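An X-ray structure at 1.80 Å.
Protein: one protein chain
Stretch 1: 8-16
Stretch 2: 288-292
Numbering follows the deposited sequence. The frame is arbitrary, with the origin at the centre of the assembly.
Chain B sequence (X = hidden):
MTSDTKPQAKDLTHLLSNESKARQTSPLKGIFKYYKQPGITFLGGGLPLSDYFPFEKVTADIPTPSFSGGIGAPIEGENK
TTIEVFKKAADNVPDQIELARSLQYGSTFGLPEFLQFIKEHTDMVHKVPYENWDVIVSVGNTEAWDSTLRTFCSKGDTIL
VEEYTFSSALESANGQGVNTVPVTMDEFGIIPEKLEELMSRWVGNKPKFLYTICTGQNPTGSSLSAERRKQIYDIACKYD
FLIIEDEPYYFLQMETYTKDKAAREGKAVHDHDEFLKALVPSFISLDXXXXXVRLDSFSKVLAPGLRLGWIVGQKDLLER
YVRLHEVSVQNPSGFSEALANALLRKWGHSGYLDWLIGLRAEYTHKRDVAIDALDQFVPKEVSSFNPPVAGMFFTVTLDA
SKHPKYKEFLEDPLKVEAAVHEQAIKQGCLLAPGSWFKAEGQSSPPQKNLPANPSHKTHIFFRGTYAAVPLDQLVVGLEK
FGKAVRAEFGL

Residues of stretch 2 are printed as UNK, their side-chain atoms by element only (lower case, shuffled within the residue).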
# COMPACT_ATOMS: atom_id res chain seq x y z
N GLN B 8 -0.31 27.28 17.89
CA GLN B 8 0.02 26.65 16.59
C GLN B 8 1.39 25.97 16.71
O GLN B 8 2.26 26.49 17.46
CB GLN B 8 0.06 27.68 15.46
CG GLN B 8 -1.27 28.36 15.19
CD GLN B 8 -2.28 27.42 14.58
OE1 GLN B 8 -3.29 27.08 15.20
NE2 GLN B 8 -2.03 27.01 13.35
N ALA B 9 1.57 24.88 15.96
CA ALA B 9 2.86 24.18 15.77
C ALA B 9 3.85 25.13 15.09
O ALA B 9 3.41 26.05 14.38
CB ALA B 9 2.68 22.93 14.94
N LYS B 10 5.14 24.89 15.27
CA LYS B 10 6.19 25.59 14.50
C LYS B 10 5.99 25.25 13.03
O LYS B 10 5.45 24.18 12.72
CB LYS B 10 7.59 25.19 14.95
CG LYS B 10 7.97 25.76 16.31
CD LYS B 10 9.46 25.73 16.58
CE LYS B 10 9.85 26.42 17.87
NZ LYS B 10 9.51 27.86 17.84
N ASP B 11 6.39 26.18 12.18
CA ASP B 11 6.51 25.95 10.72
C ASP B 11 7.74 25.08 10.50
O ASP B 11 8.86 25.56 10.69
CB ASP B 11 6.63 27.28 9.97
CG ASP B 11 6.56 27.07 8.48
OD1 ASP B 11 7.09 26.04 8.00
OD2 ASP B 11 5.98 27.93 7.81
N LEU B 12 7.54 23.82 10.09
CA LEU B 12 8.68 22.90 9.88
C LEU B 12 8.77 22.53 8.40
O LEU B 12 9.39 21.49 8.07
CB LEU B 12 8.48 21.68 10.79
CG LEU B 12 8.47 21.98 12.29
CD1 LEU B 12 8.29 20.70 13.11
CD2 LEU B 12 9.75 22.67 12.72
N THR B 13 8.20 23.33 7.51
CA THR B 13 8.18 22.94 6.07
C THR B 13 9.63 22.95 5.56
O THR B 13 9.93 22.16 4.68
CB THR B 13 7.14 23.73 5.26
OG1 THR B 13 7.46 25.10 5.42
CG2 THR B 13 5.71 23.46 5.68
N HIS B 14 10.57 23.64 6.22
CA HIS B 14 12.01 23.59 5.86
C HIS B 14 12.60 22.18 6.12
O HIS B 14 13.71 21.88 5.62
CB HIS B 14 12.78 24.71 6.59
CG HIS B 14 12.78 24.57 8.08
ND1 HIS B 14 11.70 24.95 8.86
CD2 HIS B 14 13.69 24.07 8.94
CE1 HIS B 14 11.97 24.73 10.13
NE2 HIS B 14 13.18 24.17 10.20
N LEU B 15 11.92 21.29 6.83
CA LEU B 15 12.49 19.93 7.08
C LEU B 15 11.99 18.94 6.02
O LEU B 15 12.53 17.80 5.96
CB LEU B 15 12.14 19.50 8.51
CG LEU B 15 12.80 20.37 9.58
CD1 LEU B 15 12.45 19.83 10.96
CD2 LEU B 15 14.31 20.45 9.36
N LEU B 16 11.01 19.33 5.20
CA LEU B 16 10.60 18.50 4.04
C LEU B 16 11.78 18.38 3.06
O LEU B 16 12.53 19.36 2.91
CB LEU B 16 9.40 19.13 3.33
CG LEU B 16 8.11 19.18 4.12
CD1 LEU B 16 7.14 20.13 3.45
CD2 LEU B 16 7.47 17.79 4.29
N UNK B 288 4.70 20.13 22.01
CA UNK B 288 4.21 21.52 21.95
C UNK B 288 4.58 22.15 20.60
O UNK B 288 3.79 22.98 20.14
c UNK B 288 4.19 21.71 24.46
c UNK B 288 6.18 22.53 23.21
c UNK B 288 4.68 22.34 23.17
N UNK B 289 5.70 21.77 19.98
CA UNK B 289 6.23 22.42 18.75
C UNK B 289 5.68 21.77 17.46
O UNK B 289 5.85 22.37 16.38
c UNK B 289 7.76 22.43 18.72
o UNK B 289 10.31 24.37 20.53
o UNK B 289 10.46 23.11 18.75
c UNK B 289 8.38 23.14 19.91
c UNK B 289 9.83 23.56 19.72
N UNK B 290 5.03 20.60 17.52
CA UNK B 290 4.56 19.92 16.29
C UNK B 290 5.69 19.30 15.47
O UNK B 290 5.54 19.17 14.27
N UNK B 291 6.78 18.85 16.11
CA UNK B 291 7.91 18.23 15.38
C UNK B 291 7.88 16.71 15.58
O UNK B 291 8.92 16.04 15.31
c UNK B 291 10.94 19.12 17.66
n UNK B 291 12.19 20.32 15.36
c UNK B 291 9.54 18.67 17.32
n UNK B 291 11.11 20.55 17.40
n UNK B 291 11.72 22.39 16.18
c UNK B 291 11.66 21.07 16.30
c UNK B 291 9.20 18.92 15.85
N UNK B 292 6.77 16.16 16.08
CA UNK B 292 6.63 14.68 16.22
C UNK B 292 5.69 14.17 15.12
O UNK B 292 4.61 14.76 14.93
c UNK B 292 6.19 14.24 17.62
c UNK B 292 7.12 14.75 18.68
c UNK B 292 6.09 12.72 17.74
O HOH W 1 4.19 25.28 18.92

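Position 288 carries three side-chain carbons and nothing else: one carbon bonded to the backbone CA, bearing two more. They touch nothing on stretch 1; CB of 288 is 7.5 Å from Q8 O, its nearest atom there. A branch at the first carbon with no heteroatom is valine, V288. The residue takes part through its backbone: a water donates to V288 O at 2.6 Å and to Q8 O at 2.7 Å, tying the two loops together where their side chains do not meet.

Position 289 has three carbons in a row, the third carrying two oxygens, one of which lies near the carbon end of the K10 side chain. Its backbone carbonyl makes the one direct hydrogen bond between the stretches, K10 N to O of 289 at 2.8 Å, and A9 CB rests 3.5 Å from the same O of 289. That chain length with a terminal carboxylate is glutamate, E289. The carboxylate meets the lysine less intimately: K10 CE lies 3.4 Å from E289 OE2, while K10 NZ is 4.5 Å from E289 OE2, a favourable pairing of charges too long for a salt bridge.

Position 290 has no side-chain atoms, and A9 CB settles 3.8 Å from CA of 290. It is glycine, G290. Two conditions agree on it. Its phi of 73° is positive, which favours glycine, and an ideal CB would fall 2.4 Å from A9 CB, a clash.

Position 291 shows three carbons, a nitrogen, then a carbon carrying two more nitrogens. L12 CD1 packs 3.4 Å from CB of 291 and 3.4 Å from G290 O; farther out, L12 CD2, K10 CD and L15 CD1 approach the nitrogen-bearing end obliquely. This is a guanidinium on a three-carbon chain: arginine, R291. K10 CD is 4.1 Å from R291 NH1, and L15 CD1 is 4.4 Å from R291 NH2. Within its own stretch, R291 NE and R291 NH1 each donate to E289 OE1 at 3.0 Å, both as part of a salt bridge; NH1 and NH2 also have partners elsewhere in the structure.

Position 292 again has one carbon carrying two carbons. Its CA-to-CB bond points away, and CB of 292 is 8.2 Å from L12 CD1, the nearest approach. It is valine, V292.

The contact is modest, 327 Å² in all, and its rules are legible. One backbone hydrogen bond and a bridging water link the loops, glycine lets alanine come close, and L12 CD1 packs against G290 O and R291 CB. The acid and the arginine are bridged to each other, while K10, L12 and L15 bring carbon atoms near the guanidinium.

Stretch 2 (288-292) VEGRV
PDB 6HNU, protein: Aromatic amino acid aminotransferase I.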